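Local coordinates for protein glutathione S-transferase (Pseudomonas fluorescens, PDB 3M3M) that binds glutathione and probably catalyses its transfer to other molecules as a glutathione transferase, at residues A[56-61]-A[73-78]; A[111-116]-A[122-127]; A[166-171]-A[176-181]. All coordinates share one frame; numbering follows the deposited sequence.

Interaction 1. Residues A[56-61]-A[73-78]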
loop_
_atom_site.group_PDB
_atom_site.type_symbol
_atom_site.label_atom_id
_atom_site.label_comp_id
_atom_site.label_asym_id
_atom_site.label_seq_id
_atom_site.Cartn_x
_atom_site.Cartn_y
_atom_site.Cartn_z
ATOM N N PRO A 56 -3.981 -7.735 3.794
ATOM C CA PRO A 56 -3.054 -8.768 4.340
ATOM C C PRO A 56 -3.317 -9.023 5.841
ATOM O O PRO A 56 -3.936 -8.187 6.574
ATOM C CB PRO A 56 -1.686 -8.130 4.100
ATOM C CG PRO A 56 -2.007 -6.625 4.344
ATOM C CD PRO A 56 -3.305 -6.454 3.525
ATOM N N VAL A 57 -2.883 -10.216 6.265
ATOM C CA VAL A 57 -2.733 -10.590 7.668
ATOM C C VAL A 57 -1.294 -11.043 7.869
ATOM O O VAL A 57 -0.729 -11.734 7.008
ATOM C CB VAL A 57 -3.651 -11.762 7.979
ATOM C CG1 VAL A 57 -3.445 -12.137 9.542
ATOM C CG2 VAL A 57 -5.124 -11.338 7.768
ATOM N N LEU A 58 -0.683 -10.653 8.990
ATOM C CA LEU A 58 0.684 -11.094 9.347
ATOM C C LEU A 58 0.489 -11.977 10.565
ATOM O O LEU A 58 -0.078 -11.565 11.590
ATOM C CB LEU A 58 1.587 -9.922 9.708
ATOM C CG LEU A 58 2.985 -10.333 10.204
ATOM C CD1 LEU A 58 3.717 -10.921 9.050
ATOM C CD2 LEU A 58 3.821 -9.165 10.714
ATOM N N GLU A 59 0.936 -13.228 10.433
ATOM C CA GLU A 59 0.821 -14.155 11.558
ATOM C C GLU A 59 2.216 -14.418 12.123
ATOM O O GLU A 59 3.159 -14.710 11.381
ATOM C CB GLU A 59 0.203 -15.475 11.067
ATOM C CG GLU A 59 0.193 -16.562 12.197
ATOM C CD GLU A 59 -0.389 -17.859 11.615
ATOM O OE1 GLU A 59 -1.478 -17.820 11.109
ATOM O OE2 GLU A 59 0.247 -18.923 11.684
ATOM N N LEU A 60 2.356 -14.233 13.432
ATOM C CA LEU A 60 3.638 -14.396 14.145
ATOM C C LEU A 60 3.787 -15.838 14.623
ATOM O O LEU A 60 2.851 -16.635 14.590
ATOM C CB LEU A 60 3.697 -13.444 15.374
ATOM C CG LEU A 60 3.242 -11.974 15.044
ATOM C CD1 LEU A 60 3.245 -11.124 16.337
ATOM C CD2 LEU A 60 4.107 -11.288 13.924
ATOM N N GLU A 61 4.987 -16.141 15.117
ATOM C CA GLU A 61 5.314 -17.523 15.492
ATOM C C GLU A 61 4.408 -18.112 16.554
ATOM O O GLU A 61 4.099 -19.300 16.501
ATOM C CB GLU A 61 6.790 -17.530 15.918
ATOM C CG GLU A 61 7.496 -18.862 15.817
ATOM C CD GLU A 61 9.041 -18.718 16.039
ATOM O OE1 GLU A 61 9.625 -17.651 15.687
ATOM O OE2 GLU A 61 9.663 -19.671 16.573
ATOM N N LEU A 73 2.879 -2.433 8.727
ATOM C CA LEU A 73 4.068 -1.661 8.423
ATOM C C LEU A 73 4.652 -1.065 9.704
ATOM O O LEU A 73 5.889 -1.073 9.905
ATOM C CB LEU A 73 3.775 -0.532 7.424
ATOM C CG LEU A 73 3.403 -0.963 5.984
ATOM C CD1 LEU A 73 3.054 0.291 5.150
ATOM C CD2 LEU A 73 4.663 -1.721 5.400
ATOM N N ASN A 74 3.779 -0.492 10.563
ATOM C CA ASN A 74 4.346 0.060 11.835
ATOM C C ASN A 74 5.044 -1.007 12.700
ATOM O O ASN A 74 6.128 -0.690 13.317
ATOM C CB ASN A 74 3.226 0.739 12.615
ATOM C CG ASN A 74 3.017 2.239 12.151
ATOM O OD1 ASN A 74 3.676 3.146 12.647
ATOM N ND2 ASN A 74 2.236 2.447 11.127
ATOM N N PHE A 75 4.419 -2.186 12.835
ATOM C CA PHE A 75 5.019 -3.259 13.664
ATOM C C PHE A 75 6.402 -3.646 13.068
ATOM O O PHE A 75 7.388 -3.768 13.834
ATOM C CB PHE A 75 4.138 -4.452 13.589
ATOM C CG PHE A 75 4.633 -5.610 14.292
ATOM C CD1 PHE A 75 4.634 -5.613 15.701
ATOM C CD2 PHE A 75 5.184 -6.739 13.572
ATOM C CE1 PHE A 75 5.091 -6.779 16.424
ATOM C CE2 PHE A 75 5.634 -7.886 14.324
ATOM C CZ PHE A 75 5.649 -7.837 15.717
ATOM N N LEU A 76 6.462 -3.842 11.736
ATOM C CA LEU A 76 7.755 -4.309 11.126
ATOM C C LEU A 76 8.834 -3.258 11.189
ATOM O O LEU A 76 10.057 -3.564 11.362
ATOM C CB LEU A 76 7.539 -4.746 9.650
ATOM C CG LEU A 76 6.638 -5.962 9.536
ATOM C CD1 LEU A 76 6.244 -6.301 8.060
ATOM C CD2 LEU A 76 7.262 -7.202 10.239
ATOM N N ALA A 77 8.450 -2.008 11.061
ATOM C CA ALA A 77 9.422 -0.877 10.884
ATOM C C ALA A 77 9.917 -0.305 12.227
ATOM O O ALA A 77 10.818 0.555 12.271
ATOM C CB ALA A 77 8.802 0.286 10.066
ATOM N N ASP A 78 9.209 -0.643 13.310
ATOM C CA ASP A 78 9.452 0.173 14.528
ATOM C C ASP A 78 10.922 -0.123 14.947
ATOM O O ASP A 78 11.382 -1.283 14.912
ATOM C CB ASP A 78 8.500 -0.229 15.616
ATOM C CG ASP A 78 8.872 0.380 16.951
ATOM O OD1 ASP A 78 9.252 -0.448 17.857
ATOM O OD2 ASP A 78 8.936 1.650 16.979
#

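Interaction 2. Residues A[111-116]-A[122-127]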
loop_
_atom_site.group_PDB
_atom_site.type_symbol
_atom_site.label_atom_id
_atom_site.label_comp_id
_atom_site.label_asym_id
_atom_site.label_seq_id
_atom_site.Cartn_x
_atom_site.Cartn_y
_atom_site.Cartn_z
ATOM N N ALA A 111 -10.482 2.236 -8.576
ATOM C CA ALA A 111 -10.472 2.489 -10.064
ATOM C C ALA A 111 -9.683 1.378 -10.753
ATOM O O ALA A 111 -10.046 0.884 -11.851
ATOM C CB ALA A 111 -9.819 3.847 -10.357
ATOM N N ARG A 112 -8.536 1.039 -10.163
ATOM C CA ARG A 112 -7.693 -0.051 -10.758
ATOM C C ARG A 112 -8.496 -1.359 -10.732
ATOM O O ARG A 112 -8.441 -2.144 -11.678
ATOM C CB ARG A 112 -6.409 -0.172 -9.916
ATOM C CG ARG A 112 -5.661 -1.542 -10.181
ATOM C CD ARG A 112 -4.213 -1.392 -9.610
ATOM N NE ARG A 112 -3.419 -2.650 -9.779
ATOM C CZ ARG A 112 -3.402 -3.674 -8.928
ATOM N NH1 ARG A 112 -4.196 -3.665 -7.845
ATOM N NH2 ARG A 112 -2.517 -4.678 -9.069
ATOM N N PHE A 113 -9.229 -1.639 -9.656
ATOM C CA PHE A 113 -10.051 -2.886 -9.643
ATOM C C PHE A 113 -11.075 -2.873 -10.771
ATOM O O PHE A 113 -11.153 -3.827 -11.551
ATOM C CB PHE A 113 -10.763 -3.088 -8.316
ATOM C CG PHE A 113 -11.577 -4.332 -8.292
ATOM C CD1 PHE A 113 -10.969 -5.561 -8.155
ATOM C CD2 PHE A 113 -12.988 -4.252 -8.421
ATOM C CE1 PHE A 113 -11.750 -6.718 -8.119
ATOM C CE2 PHE A 113 -13.743 -5.429 -8.434
ATOM C CZ PHE A 113 -13.121 -6.635 -8.301
ATOM N N ILE A 114 -11.793 -1.765 -10.896
ATOM C CA ILE A 114 -12.797 -1.627 -11.961
ATOM C C ILE A 114 -12.193 -1.821 -13.335
ATOM O O ILE A 114 -12.748 -2.572 -14.170
ATOM C CB ILE A 114 -13.535 -0.253 -11.842
ATOM C CG1 ILE A 114 -14.483 -0.298 -10.612
ATOM C CG2 ILE A 114 -14.355 0.071 -13.131
ATOM C CD1 ILE A 114 -15.010 1.207 -10.245
ATOM N N GLN A 115 -11.085 -1.140 -13.618
ATOM C CA GLN A 115 -10.496 -1.191 -14.953
ATOM C C GLN A 115 -9.705 -2.506 -15.159
ATOM O O GLN A 115 -9.884 -3.190 -16.136
ATOM C CB GLN A 115 -9.568 -0.019 -15.157
ATOM C CG GLN A 115 -8.908 0.033 -16.550
ATOM C CD GLN A 115 -8.145 1.323 -16.775
ATOM O OE1 GLN A 115 -8.448 2.366 -16.148
ATOM N NE2 GLN A 115 -7.140 1.272 -17.675
ATOM N N LEU A 116 -8.757 -2.807 -14.294
ATOM C CA LEU A 116 -7.896 -3.955 -14.559
ATOM C C LEU A 116 -8.649 -5.302 -14.288
ATOM O O LEU A 116 -8.400 -6.313 -15.036
ATOM C CB LEU A 116 -6.704 -3.861 -13.585
ATOM C CG LEU A 116 -5.699 -5.014 -13.788
ATOM C CD1 LEU A 116 -4.936 -4.968 -15.095
ATOM C CD2 LEU A 116 -4.680 -4.864 -12.622
ATOM N N GLU A 122 -19.446 -0.879 -18.430
ATOM C CA GLU A 122 -20.309 0.319 -18.540
ATOM C C GLU A 122 -21.075 0.650 -17.296
ATOM O O GLU A 122 -21.235 1.834 -16.994
ATOM C CB GLU A 122 -21.307 0.184 -19.716
ATOM C CG GLU A 122 -20.635 0.662 -20.973
ATOM C CD GLU A 122 -20.080 2.124 -20.910
ATOM O OE1 GLU A 122 -20.860 3.087 -20.633
ATOM O OE2 GLU A 122 -18.863 2.321 -21.194
ATOM N N GLU A 123 -21.561 -0.354 -16.575
ATOM C CA GLU A 123 -22.388 -0.152 -15.383
ATOM C C GLU A 123 -21.598 0.585 -14.269
ATOM O O GLU A 123 -22.179 1.040 -13.300
ATOM C CB GLU A 123 -22.910 -1.486 -14.779
ATOM C CG GLU A 123 -23.499 -2.559 -15.772
ATOM C CD GLU A 123 -22.373 -3.361 -16.580
ATOM O OE1 GLU A 123 -22.006 -2.932 -17.731
ATOM O OE2 GLU A 123 -21.864 -4.399 -16.058
ATOM N N ARG A 124 -20.271 0.553 -14.348
ATOM C CA ARG A 124 -19.422 1.190 -13.290
ATOM C C ARG A 124 -18.732 2.441 -13.828
ATOM O O ARG A 124 -17.948 3.087 -13.129
ATOM C CB ARG A 124 -18.425 0.194 -12.711
ATOM C CG ARG A 124 -19.115 -1.008 -12.011
ATOM C CD ARG A 124 -18.084 -1.834 -11.250
ATOM N NE ARG A 124 -17.726 -1.177 -9.983
ATOM C CZ ARG A 124 -17.041 -1.743 -9.004
ATOM N NH1 ARG A 124 -16.617 -3.019 -9.129
ATOM N NH2 ARG A 124 -16.773 -1.035 -7.881
ATOM N N ARG A 125 -19.049 2.837 -15.058
ATOM C CA ARG A 125 -18.322 3.967 -15.631
ATOM C C ARG A 125 -18.547 5.299 -14.856
ATOM O O ARG A 125 -17.601 6.043 -14.657
ATOM C CB ARG A 125 -18.617 4.157 -17.122
ATOM C CG ARG A 125 -17.729 5.246 -17.692
ATOM C CD ARG A 125 -17.774 5.417 -19.232
ATOM N NE ARG A 125 -16.858 4.455 -19.858
ATOM C CZ ARG A 125 -15.532 4.596 -19.958
ATOM N NH1 ARG A 125 -14.907 5.702 -19.521
ATOM N NH2 ARG A 125 -14.835 3.608 -20.507
ATOM N N GLU A 126 -19.782 5.613 -14.497
ATOM C CA GLU A 126 -20.033 6.873 -13.773
ATOM C C GLU A 126 -19.235 6.867 -12.426
ATOM O O GLU A 126 -18.617 7.880 -12.041
ATOM C CB GLU A 126 -21.540 7.014 -13.521
ATOM C CG GLU A 126 -21.955 8.042 -12.444
ATOM C CD GLU A 126 -23.443 8.489 -12.582
ATOM O OE1 GLU A 126 -24.077 8.170 -13.637
ATOM O OE2 GLU A 126 -23.941 9.187 -11.654
ATOM N N GLU A 127 -19.331 5.770 -11.700
ATOM C CA GLU A 127 -18.578 5.519 -10.426
ATOM C C GLU A 127 -17.108 5.767 -10.649
ATOM O O GLU A 127 -16.466 6.496 -9.874
ATOM C CB GLU A 127 -18.780 4.083 -9.952
ATOM C CG GLU A 127 -17.929 3.680 -8.780
ATOM C CD GLU A 127 -18.085 2.218 -8.381
ATOM O OE1 GLU A 127 -18.864 1.502 -9.032
ATOM O OE2 GLU A 127 -17.394 1.799 -7.419
#

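Interaction 3. Residues A[166-171]-A[176-181]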
loop_
_atom_site.group_PDB
_atom_site.type_symbol
_atom_site.label_atom_id
_atom_site.label_comp_id
_atom_site.label_asym_id
_atom_site.label_seq_id
_atom_site.Cartn_x
_atom_site.Cartn_y
_atom_site.Cartn_z
ATOM N N ALA A 166 2.533 1.789 -2.946
ATOM C CA ALA A 166 1.978 0.488 -3.346
ATOM C C ALA A 166 0.906 0.634 -4.431
ATOM O O ALA A 166 0.991 -0.088 -5.440
ATOM C CB ALA A 166 1.418 -0.301 -2.096
ATOM N N TYR A 167 -0.102 1.502 -4.257
ATOM C CA TYR A 167 -1.022 1.660 -5.323
ATOM C C TYR A 167 -0.610 2.810 -6.269
ATOM O O TYR A 167 -1.042 2.785 -7.426
ATOM C CB TYR A 167 -2.436 2.003 -4.760
ATOM C CG TYR A 167 -3.106 0.699 -4.291
ATOM C CD1 TYR A 167 -3.631 -0.207 -5.244
ATOM C CD2 TYR A 167 -3.278 0.480 -2.933
ATOM C CE1 TYR A 167 -4.281 -1.421 -4.786
ATOM C CE2 TYR A 167 -3.965 -0.680 -2.472
ATOM C CZ TYR A 167 -4.465 -1.597 -3.398
ATOM O OH TYR A 167 -5.082 -2.805 -2.901
ATOM N N THR A 168 0.078 3.809 -5.757
ATOM C CA THR A 168 0.357 4.904 -6.738
ATOM C C THR A 168 1.185 4.364 -7.939
ATOM O O THR A 168 0.944 4.781 -9.060
ATOM C CB THR A 168 1.077 6.071 -6.088
ATOM O OG1 THR A 168 0.287 6.584 -4.988
ATOM C CG2 THR A 168 1.264 7.252 -7.111
ATOM N N HIS A 169 2.142 3.506 -7.685
ATOM C CA HIS A 169 2.991 3.004 -8.775
ATOM C C HIS A 169 2.210 2.246 -9.870
ATOM O O HIS A 169 2.775 2.118 -10.983
ATOM C CB HIS A 169 4.205 2.202 -8.219
ATOM C CG HIS A 169 3.991 0.728 -8.172
ATOM N ND1 HIS A 169 3.160 0.113 -7.269
ATOM C CD2 HIS A 169 4.554 -0.272 -8.909
ATOM C CE1 HIS A 169 3.211 -1.201 -7.429
ATOM N NE2 HIS A 169 4.026 -1.461 -8.451
ATOM N N VAL A 170 0.981 1.741 -9.569
ATOM C CA VAL A 170 0.124 1.065 -10.552
ATOM C C VAL A 170 -1.154 1.902 -10.844
ATOM O O VAL A 170 -2.165 1.410 -11.353
ATOM C CB VAL A 170 -0.222 -0.403 -10.132
ATOM C CG1 VAL A 170 1.070 -1.273 -10.306
ATOM C CG2 VAL A 170 -0.719 -0.487 -8.693
ATOM N N ALA A 171 -1.076 3.233 -10.572
ATOM C CA ALA A 171 -2.269 4.069 -10.750
ATOM C C ALA A 171 -2.654 4.122 -12.229
ATOM O O ALA A 171 -3.840 4.241 -12.531
ATOM C CB ALA A 171 -2.068 5.451 -10.200
ATOM N N PHE A 176 -5.347 6.535 -14.204
ATOM C CA PHE A 176 -4.650 7.784 -13.872
ATOM C C PHE A 176 -3.394 8.041 -14.679
ATOM O O PHE A 176 -2.528 7.166 -14.850
ATOM C CB PHE A 176 -4.299 7.853 -12.336
ATOM C CG PHE A 176 -5.514 7.698 -11.468
ATOM C CD1 PHE A 176 -6.248 8.862 -11.049
ATOM C CD2 PHE A 176 -5.948 6.417 -11.034
ATOM C CE1 PHE A 176 -7.432 8.708 -10.214
ATOM C CE2 PHE A 176 -7.154 6.297 -10.229
ATOM C CZ PHE A 176 -7.878 7.434 -9.840
ATOM N N ASP A 177 -3.263 9.291 -15.134
ATOM C CA ASP A 177 -2.146 9.627 -15.995
ATOM C C ASP A 177 -1.080 10.295 -15.159
ATOM O O ASP A 177 -1.170 11.511 -14.813
ATOM C CB ASP A 177 -2.663 10.575 -17.086
ATOM C CG ASP A 177 -1.568 11.048 -18.026
ATOM O OD1 ASP A 177 -0.367 10.662 -17.933
ATOM O OD2 ASP A 177 -1.953 11.865 -18.940
ATOM N N LEU A 178 -0.048 9.516 -14.805
ATOM C CA LEU A 178 0.942 10.054 -13.885
ATOM C C LEU A 178 1.875 10.994 -14.595
ATOM O O LEU A 178 2.717 11.577 -13.971
ATOM C CB LEU A 178 1.788 8.921 -13.200
ATOM C CG LEU A 178 0.853 8.051 -12.267
ATOM C CD1 LEU A 178 1.701 6.992 -11.675
ATOM C CD2 LEU A 178 0.227 8.884 -11.163
ATOM N N SER A 179 1.779 11.107 -15.950
ATOM C CA SER A 179 2.668 12.102 -16.618
ATOM C C SER A 179 2.285 13.528 -16.213
ATOM O O SER A 179 3.112 14.435 -16.348
ATOM C CB SER A 179 2.650 12.008 -18.174
ATOM O OG SER A 179 1.378 12.483 -18.679
ATOM N N ARG A 180 1.073 13.728 -15.653
ATOM C CA ARG A 180 0.654 14.989 -15.061
ATOM C C ARG A 180 1.359 15.305 -13.711
ATOM O O ARG A 180 1.261 16.460 -13.188
ATOM C CB ARG A 180 -0.855 14.927 -14.798
ATOM C CG ARG A 180 -1.703 14.590 -16.028
ATOM C CD ARG A 180 -3.128 14.780 -15.567
ATOM N NE ARG A 180 -4.026 14.380 -16.620
ATOM C CZ ARG A 180 -5.356 14.293 -16.470
ATOM N NH1 ARG A 180 -5.942 14.562 -15.283
ATOM N NH2 ARG A 180 -6.096 13.891 -17.511
ATOM N N TYR A 181 2.097 14.318 -13.181
ATOM C CA TYR A 181 2.686 14.392 -11.832
ATOM C C TYR A 181 4.181 14.080 -11.854
ATOM O O TYR A 181 4.662 13.023 -11.378
ATOM C CB TYR A 181 1.935 13.345 -10.937
ATOM C CG TYR A 181 0.478 13.744 -10.790
ATOM C CD1 TYR A 181 0.122 14.725 -9.849
ATOM C CD2 TYR A 181 -0.518 13.184 -11.586
ATOM C CE1 TYR A 181 -1.226 15.119 -9.710
ATOM C CE2 TYR A 181 -1.903 13.623 -11.488
ATOM C CZ TYR A 181 -2.206 14.593 -10.482
ATOM O OH TYR A 181 -3.514 14.974 -10.383
#

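Interaction 1. Residues A[56-61]-A[73-78]
Leu58 and Leu60, on one face of strand 57-60, meet Phe75 and Leu76 of helix 69-77 inside the thioredoxin-like N-terminal domain of a glutathione transferase. The pairing belongs to the closing beta-beta-alpha part of that fold: strand 57-60 turns back into strand 65-67, and the helix then packs across the sheet. The two short segments run with their axes 11.1 Å apart at an angle of 41°, a spacing bridged by side chains.

All the direct contacts are apolar. Leu58 carries two of them on a single methyl, its CD2 lying 4.0 Å from Phe75 CD2 and equally far from Leu76 CD2, which fits it into the notch between two consecutive helix residues. Its side chain crosses that of Phe75 at about a right angle. Further out, Leu60 and Phe75 come at each other from opposite directions, and both leucine methyls take part: Leu60 CD2 is 3.8 Å from Phe75 CE2, and Leu60 CD1 is 4.1 Å from Phe75 CZ. Phe75 reaches them because its CG stands anti to the backbone N (chi1 177°), which carries the ring out to the strand. Leu58 is buried, whereas the Phe75 ring closes the solvent side of the contact.

Polar bonds place the strand from outside the contact. It is bonded through its backbone to Tyr7 and Lys5 on one flank and to Leu66 on the other, while Glu59, on its other face, bridges to Lys49. Just before the strand, Pro56 follows a cis peptide bond, as the thioredoxin fold has at this point, and touches the bound glutathione. The helix has its own internal bonding, in which Ala77 N donates to Leu73 O at 3.0 Å.

Interaction 2. Residues A[111-116]-A[122-127]
Ile114 and Arg124 form an aliphatic-on-guanidinium contact where two long helices of the C-terminal domain meet at a hairpin: 111-116 lies near the end of helix 87-117, and Arg124 lies at the start of the second arm, which leads into helix 125-146. The isoleucine covers one face of the guanidinium, with Ile114 CG1 3.3 Å from Arg124 CZ and over the centre of the group, a tight fit. Ile114 CD1 runs on to the neighbouring carboxylate and lies 3.7 Å from Glu127 CD. Phe113 adds a lighter touch at another edge: Arg124 NH1 sits 3.8 Å from Phe113 CE2, near the ring plane, with ring and guanidinium turned 62° apart, so the approach is to the rim of the ring and no cation-pi stack.

What fixes the guanidinium is a side-on, two-nitrogen salt bridge to Glu127. Arg124 NE donates to Glu127 OE1 at 3.1 Å, from above the carboxylate plane, and Arg124 NH2 donates almost straight to Glu127 OE2 at 2.9 Å, on its syn side. A bend at chi3 (78°) brings the group round to this position. The remaining nitrogen, NH1, is paired with Glu118. A leucine in place of Arg124 would probably leave Glu127 and Glu118 without their shared positive partner and strip the flat lid from Ile114.

Held edge-on by Glu127 and paired through NH1 with Glu118, the arginine can spend its flat face on a buried aliphatic side chain, and its positive charge is probably offset by the two carboxylates.

Interaction 3. Residues A[166-171]-A[176-181]
Ala171 and Phe176 close the loop that follows helix 159-168 in the all-helical C-terminal domain, leading it toward helix 182-192. Phe176 N donates to Ala171 O at 3.2 Å, a bent bond (145°) reaching the oxygen from above the carbonyl plane. The same oxygen lies at the edge of the phenylalanine ring, 3.4 Å from Phe176 CD2, and the two CB atoms, Ala171 CB and Phe176 CB, meet at 3.9 Å.

Leu178 fills in beside them. Its CG stands anti to the carbonyl carbon (chi1 -66°), sending Leu178 CD1 to within 3.5 Å of Thr168 O, the oxygen that closes the type I turn from Thr168 to Ala171, while CD2 packs on Ala171 CB. An Asx turn shapes the returning arm of the loop: Asp177 OD1 accepts both Ser179 OG (2.6 Å) and Ser179 N (3.0 Å), from the same face of its carboxylate.

Around this loop, Phe176 presses on Ile108 of helix 87-117 and meets Tyr136 of helix 125-146 edge-to-face; Leu178 rests on Met188 of helix 182-192, and Tyr167, part of the glutathione pocket, packs on helix 87-117.

Interaction 1 stands apart in the thioredoxin-like domain, its centre about 27 Å from that of interaction 3 and 32 Å from that of interaction 2, on the other side of the chain's centre. Interactions 2 and 3 share the helical domain and touch: Ala111 CB lies 3.6 Å from Phe176 CE2, so helix 87-117 serves both. Interaction 3 is the buried one, relying on a backbone bond and apolar side chains packed round an alanine. The other two are part-buried, each pairing buried aliphatic carbon with an exposed aromatic ring. They differ in chemistry: interaction 1 joins sheet to helix through hydrocarbon alone, whereas interaction 2, at a helix hairpin, lays an ion pair over its isoleucine.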